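Side-chain contact in OTU domain-containing protein wMelOTU (Wolbachia pipientis wMel, PDB 6W9O), which probably cleaves ubiquitin from modified proteins or ubiquitin chains, as an OTU-family cysteine protease and bacterial effector: residues A[60-65]-A[135-140]. Sequence-based numbering, arbitrary orientation.
Sequences QSLEQQ and EKYKVK
Leu62, on helix 53-66, reaches across to Tyr137 and Val139 where helix 126-137 ends and the chain turns into strand 140-146; the backbones come nearest at Leu62 and Val139, whose CA atoms lie 8.4 Å apart. Lys138 leaves the helix with positive phi (60°), and the CB atoms of Tyr137 and Val139, before and after it, both point toward helix 53-66. With its CG extended away from the backbone N (chi1 -178°), Leu62 brings CD2 over one face of the Tyr137 ring, displaced toward the rim and 4.1 Å from CD1 of that ring, while CG of Lys136 lies over the rim of the opposite face. In one of two conformers modelled for Val139, its CG1 lies 4.0 Å from CD1 of Leu62, the side chains crossing at about a right angle. Leu62 also touches Val182 of strand 181-188, next to strand 140-146 in the sheet. Tyr137 OH hydrogen-bonds to Asp78 of helix 72-84, and Asp78 also forms a salt bridge with Lys136. The pairing of the two segments in this OTU-like fold thus rests on shape and dispersion, with no hydrogen bond between them, while the bond to Asp78 probably limits the ring's position from outside.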
ATOM      1  N   GLN A  60      -2.471  -6.955   4.492  1.00 15.02           N
ATOM      2  CA  GLN A  60      -1.959  -7.704   5.635  1.00 13.67           C
ATOM      3  C   GLN A  60      -1.454  -6.763   6.701  1.00 12.94           C
ATOM      4  O   GLN A  60      -1.658  -7.015   7.907  1.00 13.45           O
ATOM      5  CB  GLN A  60      -0.859  -8.662   5.194  1.00 13.21           C
ATOM      6  CG  GLN A  60      -1.407  -9.866   4.374  1.00 13.98           C
ATOM      7  CD  GLN A  60      -0.278 -10.778   4.010  1.00 16.50           C
ATOM      8  OE1 GLN A  60       0.431 -11.280   4.887  1.00 18.82           O
ATOM      9  NE2 GLN A  60      -0.050 -10.980   2.699  1.00 16.73           N
ATOM     10  N   SER A  61      -0.752  -5.698   6.313  1.00 12.70           N
ATOM     11  CA  SER A  61      -0.238  -4.785   7.337  1.00 11.50           C
ATOM     12  C   SER A  61      -1.387  -4.017   7.974  1.00 13.10           C
ATOM     13  O   SER A  61      -1.419  -3.833   9.213  1.00 12.99           O
ATOM     14  CB  SER A  61       0.808  -3.857   6.676  1.00 12.59           C
ATOM     15  OG  SER A  61       1.191  -2.820   7.592  1.00 12.62           O
ATOM     16  N   LEU A  62      -2.400  -3.637   7.174  1.00 13.95           N
ATOM     17  CA  LEU A  62      -3.583  -2.966   7.731  1.00 12.93           C
ATOM     18  C   LEU A  62      -4.255  -3.831   8.778  1.00 12.58           C
ATOM     19  O   LEU A  62      -4.632  -3.348   9.861  1.00 14.36           O
ATOM     20  CB  LEU A  62      -4.574  -2.633   6.607  1.00 13.86           C
ATOM     21  CG  LEU A  62      -5.837  -1.871   7.050  1.00 14.25           C
ATOM     22  CD1 LEU A  62      -5.462  -0.448   7.432  1.00 16.88           C
ATOM     23  CD2 LEU A  62      -6.898  -1.927   5.940  1.00 19.04           C
ATOM     24  N   GLU A  63      -4.427  -5.125   8.491  1.00 12.92           N
ATOM     25  CA  GLU A  63      -5.141  -5.968   9.439  1.00 13.00           C
ATOM     26  C   GLU A  63      -4.332  -6.091  10.729  1.00 14.03           C
ATOM     27  O   GLU A  63      -4.884  -6.034  11.844  1.00 14.47           O
ATOM     28  CB  GLU A  63      -5.401  -7.357   8.840  1.00 14.70           C
ATOM     29  CG  GLU A  63      -6.164  -8.214   9.889  1.00 15.24           C
ATOM     30  CD  GLU A  63      -6.552  -9.604   9.427  1.00 18.40           C
ATOM     31  OE1 GLU A  63      -6.413  -9.897   8.190  1.00 20.12           O
ATOM     32  OE2 GLU A  63      -7.032 -10.397  10.235  1.00 20.11           O
ATOM     33  N   GLN A  64      -3.019  -6.275  10.605  1.00 14.41           N
ATOM     34  CA  GLN A  64      -2.248  -6.474  11.824  1.00 14.24           C
ATOM     35  C   GLN A  64      -2.202  -5.205  12.660  1.00 14.43           C
ATOM     36  O   GLN A  64      -2.258  -5.261  13.899  1.00 14.77           O
ATOM     37  CB  GLN A  64      -0.831  -6.898  11.412  1.00 15.40           C
ATOM     38  CG  GLN A  64      -0.033  -7.371  12.572  1.00 20.72           C
ATOM     39  CD  GLN A  64       1.273  -8.027  12.104  1.00 19.80           C
ATOM     40  OE1 GLN A  64       2.213  -7.337  11.930  1.00 19.77           O
ATOM     41  NE2 GLN A  64       1.297  -9.343  11.964  1.00 23.82           N
ATOM     42  N   GLN A  65      -2.066  -4.046  12.018  1.00 14.77           N
ATOM     43  CA  GLN A  65      -1.902  -2.768  12.715  1.00 12.57           C
ATOM     44  C   GLN A  65      -3.212  -2.291  13.308  1.00 15.40           C
ATOM     45  O   GLN A  65      -3.236  -1.789  14.449  1.00 16.77           O
ATOM     46  CB  GLN A  65      -1.408  -1.683  11.731  1.00 13.88           C
ATOM     47  CG  GLN A  65       0.035  -1.894  11.270  1.00 14.62           C
ATOM     48  CD  GLN A  65       1.010  -1.722  12.432  1.00 17.42           C
ATOM     49  OE1 GLN A  65       1.209  -2.650  13.227  1.00 19.01           O
ATOM     50  NE2 GLN A  65       1.573  -0.530  12.593  1.00 15.57           N
ATOM     51  N   GLU A 135      -6.147   7.581   2.254  1.00 14.78           N
ATOM     52  CA  GLU A 135      -7.276   8.484   2.493  1.00 16.52           C
ATOM     53  C   GLU A 135      -8.494   7.726   3.036  1.00 16.76           C
ATOM     54  O   GLU A 135      -9.143   8.181   4.001  1.00 20.70           O
ATOM     55  CB  GLU A 135      -7.613   9.216   1.182  1.00 22.76           C
ATOM     56  CG  GLU A 135      -9.045   9.761   1.107  1.00 32.22           C
ATOM     57  CD  GLU A 135      -9.185  11.058   1.781  1.00 47.21           C
ATOM     58  OE1 GLU A 135     -10.336  11.426   2.147  1.00 50.25           O
ATOM     59  OE2 GLU A 135      -8.138  11.713   1.945  1.00 49.27           O
ATOM     60  N   LYS A 136      -8.819   6.573   2.467  1.00 16.58           N
ATOM     61  CA  LYS A 136     -10.005   5.843   2.923  1.00 17.92           C
ATOM     62  C   LYS A 136      -9.811   5.282   4.334  1.00 16.98           C
ATOM     63  O   LYS A 136     -10.709   5.416   5.181  1.00 19.17           O
ATOM     64  CB  LYS A 136     -10.357   4.698   1.975  1.00 19.79           C
ATOM     65  CG  LYS A 136     -11.566   3.911   2.566  1.00 23.62           C
ATOM     66  CD  LYS A 136     -12.318   3.156   1.490  1.00 24.23           C
ATOM     67  CE  LYS A 136     -13.585   2.550   2.119  1.00 26.99           C
ATOM     68  NZ  LYS A 136     -14.388   1.852   1.089  1.00 29.44           N
ATOM     69  N   TYR A 137      -8.668   4.677   4.615  1.00 14.55           N
ATOM     70  CA  TYR A 137      -8.471   3.947   5.874  1.00 15.15           C
ATOM     71  C   TYR A 137      -7.772   4.784   6.924  1.00 18.93           C
ATOM     72  O   TYR A 137      -7.573   4.293   8.052  1.00 20.59           O
ATOM     73  CB  TYR A 137      -7.754   2.607   5.626  1.00 16.63           C
ATOM     74  CG  TYR A 137      -8.648   1.722   4.775  1.00 15.45           C
ATOM     75  CD1 TYR A 137      -9.706   1.043   5.361  1.00 16.98           C
ATOM     76  CD2 TYR A 137      -8.481   1.609   3.376  1.00 18.02           C
ATOM     77  CE1 TYR A 137     -10.562   0.291   4.630  1.00 17.67           C
ATOM     78  CE2 TYR A 137      -9.356   0.865   2.640  1.00 17.63           C
ATOM     79  CZ  TYR A 137     -10.382   0.190   3.257  1.00 18.60           C
ATOM     80  OH  TYR A 137     -11.282  -0.550   2.525  1.00 20.64           O
ATOM     81  N   LYS A 138      -7.452   6.048   6.606  1.00 15.96           N
ATOM     82  CA  LYS A 138      -6.897   6.979   7.606  1.00 14.87           C
ATOM     83  C   LYS A 138      -5.589   6.430   8.165  1.00 16.53           C
ATOM     84  O   LYS A 138      -5.347   6.407   9.372  1.00 19.88           O
ATOM     85  CB  LYS A 138      -7.931   7.324   8.709  1.00 19.69           C
ATOM     86  CG  LYS A 138      -9.281   7.745   8.114  1.00 25.07           C
ATOM     87  CD  LYS A 138      -9.904   8.925   8.856  1.00 41.55           C
ATOM     88  CE  LYS A 138     -11.381   9.011   8.479  1.00 48.51           C
ATOM     89  NZ  LYS A 138     -11.623   9.915   7.312  1.00 54.55           N
ATOM     90  N   VAL A 139      -4.812   5.917   7.235  1.00 13.88           N
ATOM     91  CA  VAL A 139      -3.409   5.472   7.517  0.98 13.37           C
ATOM     92  C   VAL A 139      -2.280   6.086   6.630  1.00 15.76           C
ATOM     93  O   VAL A 139      -2.422   6.851   5.571  1.00 16.67           O
ATOM     94  CB  VAL A 139      -3.311   3.937   7.433  0.98 19.73           C
ATOM     95  CG1 VAL A 139      -4.204   3.249   8.452  0.98 16.61           C
ATOM     96  CG2 VAL A 139      -3.601   3.440   6.026  0.98 17.75           C
ATOM     97  N   LYS A 140      -1.099   6.019   7.217  1.00 13.42           N
ATOM     98  CA  LYS A 140       0.082   6.437   6.429  1.00 14.20           C
ATOM     99  C   LYS A 140       0.717   5.163   5.921  1.00 14.07           C
ATOM    100  O   LYS A 140       0.736   4.161   6.629  1.00 15.65           O
ATOM    101  CB  LYS A 140       1.105   7.144   7.315  1.00 17.33           C
ATOM    102  CG  LYS A 140       0.611   8.447   7.866  1.00 22.65           C
ATOM    103  CD  LYS A 140       1.317   8.771   9.183  1.00 32.89           C
ATOM    104  CE  LYS A 140       0.499   8.140  10.328  1.00 45.76           C
ATOM    105  NZ  LYS A 140       0.866   8.604  11.710  1.00 50.88           N
TER